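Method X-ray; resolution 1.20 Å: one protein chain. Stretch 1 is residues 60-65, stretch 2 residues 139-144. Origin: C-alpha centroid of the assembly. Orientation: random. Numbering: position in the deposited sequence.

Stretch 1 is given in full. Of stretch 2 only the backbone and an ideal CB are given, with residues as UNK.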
# COMPACT_ATOMS: atom_id res chain seq x y z
N TRP A 60 3.47 11.87 -7.49
CA TRP A 60 3.39 10.66 -6.70
C TRP A 60 2.42 10.85 -5.54
O TRP A 60 2.53 11.83 -4.78
CB TRP A 60 4.76 10.28 -6.15
CG TRP A 60 4.71 9.14 -5.20
CD1 TRP A 60 4.41 7.84 -5.49
CD2 TRP A 60 4.94 9.18 -3.80
NE1 TRP A 60 4.44 7.06 -4.34
CE2 TRP A 60 4.76 7.87 -3.29
CE3 TRP A 60 5.28 10.20 -2.90
CZ2 TRP A 60 4.93 7.57 -1.94
CZ3 TRP A 60 5.46 9.87 -1.57
CH2 TRP A 60 5.25 8.59 -1.11
N LEU A 61 1.47 9.90 -5.38
CA LEU A 61 0.50 9.99 -4.34
C LEU A 61 0.55 8.87 -3.31
O LEU A 61 0.06 9.06 -2.20
CB LEU A 61 -0.91 10.04 -4.92
CG LEU A 61 -1.18 11.25 -5.83
CD1 LEU A 61 -2.63 11.15 -6.33
CD2 LEU A 61 -0.92 12.58 -5.17
N MSE A 62 1.05 7.70 -3.66
CA MSE A 62 1.07 6.58 -2.72
C MSE A 62 1.90 5.45 -3.28
O MSE A 62 1.89 5.20 -4.46
CB MSE A 62 -0.35 6.07 -2.46
CG MSE A 62 -0.43 5.10 -1.25
SE MSE A 62 -2.26 4.56 -0.89
CE MSE A 62 -2.47 3.37 -2.34
N THR A 63 2.55 4.70 -2.38
CA THR A 63 3.11 3.40 -2.70
C THR A 63 2.57 2.38 -1.72
O THR A 63 2.67 2.61 -0.50
CB THR A 63 4.65 3.42 -2.66
OG1 THR A 63 5.10 4.40 -3.61
CG2 THR A 63 5.25 2.07 -2.96
N GLU A 64 2.08 1.26 -2.22
CA GLU A 64 1.76 0.10 -1.41
C GLU A 64 2.81 -0.97 -1.66
O GLU A 64 3.05 -1.34 -2.81
CB GLU A 64 0.39 -0.44 -1.80
CG GLU A 64 0.03 -1.67 -1.02
CD GLU A 64 -1.37 -2.19 -1.26
OE1 GLU A 64 -2.25 -1.43 -1.72
OE2 GLU A 64 -1.63 -3.38 -0.92
N THR A 65 3.42 -1.45 -0.57
CA THR A 65 4.43 -2.50 -0.62
C THR A 65 3.90 -3.75 0.06
O THR A 65 3.46 -3.68 1.22
CB THR A 65 5.72 -2.05 0.05
OG1 THR A 65 6.20 -0.88 -0.61
CG2 THR A 65 6.77 -3.15 0.01
N UNK A 139 -9.31 -2.83 -0.98
CA UNK A 139 -8.10 -2.29 -1.59
C UNK A 139 -7.81 -0.84 -1.20
O UNK A 139 -8.69 -0.12 -0.75
CB UNK A 139 -8.21 -2.39 -3.11
N UNK A 140 -6.56 -0.44 -1.42
CA UNK A 140 -6.10 0.81 -0.84
C UNK A 140 -5.94 1.83 -1.93
O UNK A 140 -5.30 1.56 -2.93
CB UNK A 140 -4.79 0.62 -0.08
N UNK A 141 -6.51 3.00 -1.72
CA UNK A 141 -6.47 4.11 -2.65
C UNK A 141 -5.75 5.31 -2.06
O UNK A 141 -5.66 5.44 -0.84
CB UNK A 141 -7.89 4.50 -3.07
N UNK A 142 -5.23 6.19 -2.90
CA UNK A 142 -4.62 7.38 -2.35
C UNK A 142 -5.55 8.24 -1.51
O UNK A 142 -6.77 8.13 -1.58
CB UNK A 142 -4.05 8.22 -3.49
N UNK A 143 -4.94 9.11 -0.71
CA UNK A 143 -5.71 10.05 0.11
C UNK A 143 -6.37 11.16 -0.65
O UNK A 143 -7.31 11.78 -0.13
CB UNK A 143 -4.80 10.67 1.17
N UNK A 144 -5.83 11.51 -1.80
CA UNK A 144 -6.39 12.62 -2.60
C UNK A 144 -6.60 12.17 -4.03
O UNK A 144 -6.08 11.12 -4.41
OXT UNK A 144 -7.29 12.90 -4.77
CB UNK A 144 -5.47 13.84 -2.56

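The two segments run nearly antiparallel, their end-to-end directions 170° apart, but no direct hydrogen bond joins them. Stretch 1 is a strand whose Leu61, Met62 and Glu64 point their CA-to-CB bonds toward stretch 2, and these three side chains make the direct contacts with stretch 2.

Position 139 has an extended backbone (phi/psi -99/162), its CA-to-CB bond points sideways, and no atom of stretch 1 lies within 5.5 Å of the ideal CB. Stretch 1 therefore sets no preference, and almost any residue would fit. The deposited residue is Thr139, whose OG1 is hydrogen-bonded to a residue adjoining the stretch.

Position 140 is better constrained. Its CA-to-CB bond points toward stretch 1, and the ideal CB lies 3.7 Å from Glu64 OE1 and 4.2 Å from Met62 CE. A carboxylate beside a methyl group favours a side chain with polar or positive character and some carbon surface: His, Asn, Gln, Lys, Arg, Ser or Thr are all plausible, whereas Asp or Glu would bring like charges together. The residue is His140, chi1 m (-60°). Its CD2 comes 3.4 Å from Glu64 OE1, which sits at the ring edge near the ring plane, so a polarised C-H faces the carboxylate. Its CB is 4.2 Å from Met62 CE. The backbone is tied to the same acid through water: the O of one water lies 2.7 Å from Glu64 OE1, to which it donates, and 2.9 Å from His140 N, from which it accepts; the O of another lies 2.7 Å from Glu64 OE1 and 3.3 Å from His140 O and donates to both.

At position 141 the CA-to-CB bond points away, with nothing of stretch 1 within 5.5 Å of the ideal CB. Large or small, polar or apolar residues are all admissible. Trp141 occupies it, and the contact with stretch 1 comes from its backbone: Met62 SE, of a selenomethionine, lies 3.5 Å from Trp141 O.

Position 142 has phi -59 and psi 162, compatible with proline but not exclusive to it. The ideal CB, though directed sideways, is 3.9 Å from Leu61 CB and 4.4 Å from Met62 CB, an apolar setting suited to Pro, Ala, Val or Ile. Pro142 is found. Its CB packs 4.0 Å from Leu61 CB and its CD 4.3 Å from Met62 CE, so the ring touches two successive residues of the strand.

At position 143 the CA-to-CB bond points sideways, again with nothing within 5.5 Å of its ideal CB, leaving the choice open. In Arg143 the guanidinium is hydrogen-bonded elsewhere in the structure; the link to the strand is through the main chain, a water whose O lies 2.9 Å from Arg143 N, from which it accepts, and 2.8 Å from Leu61 O, to which it donates.

Position 144 carries the terminal carboxylate. Its CA-to-CB bond points sideways, and the ideal CB is 5.4 Å from Leu61 CD2, leaving room for a modest apolar side chain such as Val, Leu or Ile, though polar residues are not excluded. Val144, chi1 m, closes the gap: its CG2 lies 3.9 Å from Leu61 CD2.

Stretch 2 (139-144) THWPRV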
# COMPACT_ATOMS: atom_id res chain seq x y z
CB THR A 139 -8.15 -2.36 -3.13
OG1 THR A 139 -8.80 -1.20 -3.70
CG2 THR A 139 -8.84 -3.67 -3.58
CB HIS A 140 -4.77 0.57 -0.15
CG HIS A 140 -4.86 -0.42 0.95
ND1 HIS A 140 -5.69 -0.26 2.04
CD2 HIS A 140 -4.22 -1.60 1.10
CE1 HIS A 140 -5.56 -1.33 2.82
NE2 HIS A 140 -4.69 -2.16 2.28
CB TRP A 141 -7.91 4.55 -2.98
CG TRP A 141 -8.71 3.56 -3.73
CD1 TRP A 141 -9.44 2.55 -3.20
CD2 TRP A 141 -8.89 3.49 -5.14
NE1 TRP A 141 -10.08 1.85 -4.19
CE2 TRP A 141 -9.73 2.40 -5.40
CE3 TRP A 141 -8.44 4.25 -6.21
CZ2 TRP A 141 -10.13 2.05 -6.68
CZ3 TRP A 141 -8.84 3.89 -7.48
CH2 TRP A 141 -9.66 2.80 -7.71
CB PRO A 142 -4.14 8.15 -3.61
CG PRO A 142 -3.97 7.07 -4.65
CD PRO A 142 -5.10 6.10 -4.35
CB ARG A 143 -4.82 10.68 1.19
CG ARG A 143 -4.37 9.70 2.24
CD ARG A 143 -3.24 10.29 3.06
NE ARG A 143 -2.91 9.43 4.17
CZ ARG A 143 -1.81 9.53 4.89
NH1 ARG A 143 -0.88 10.43 4.64
NH2 ARG A 143 -1.62 8.68 5.90
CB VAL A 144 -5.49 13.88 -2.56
CG1 VAL A 144 -5.48 14.48 -1.13
CG2 VAL A 144 -4.08 13.53 -3.03
O HOH W 1 -2.28 10.15 -1.24
O HOH W 2 -4.69 -2.38 -2.38
O HOH W 3 -2.53 0.13 -3.89
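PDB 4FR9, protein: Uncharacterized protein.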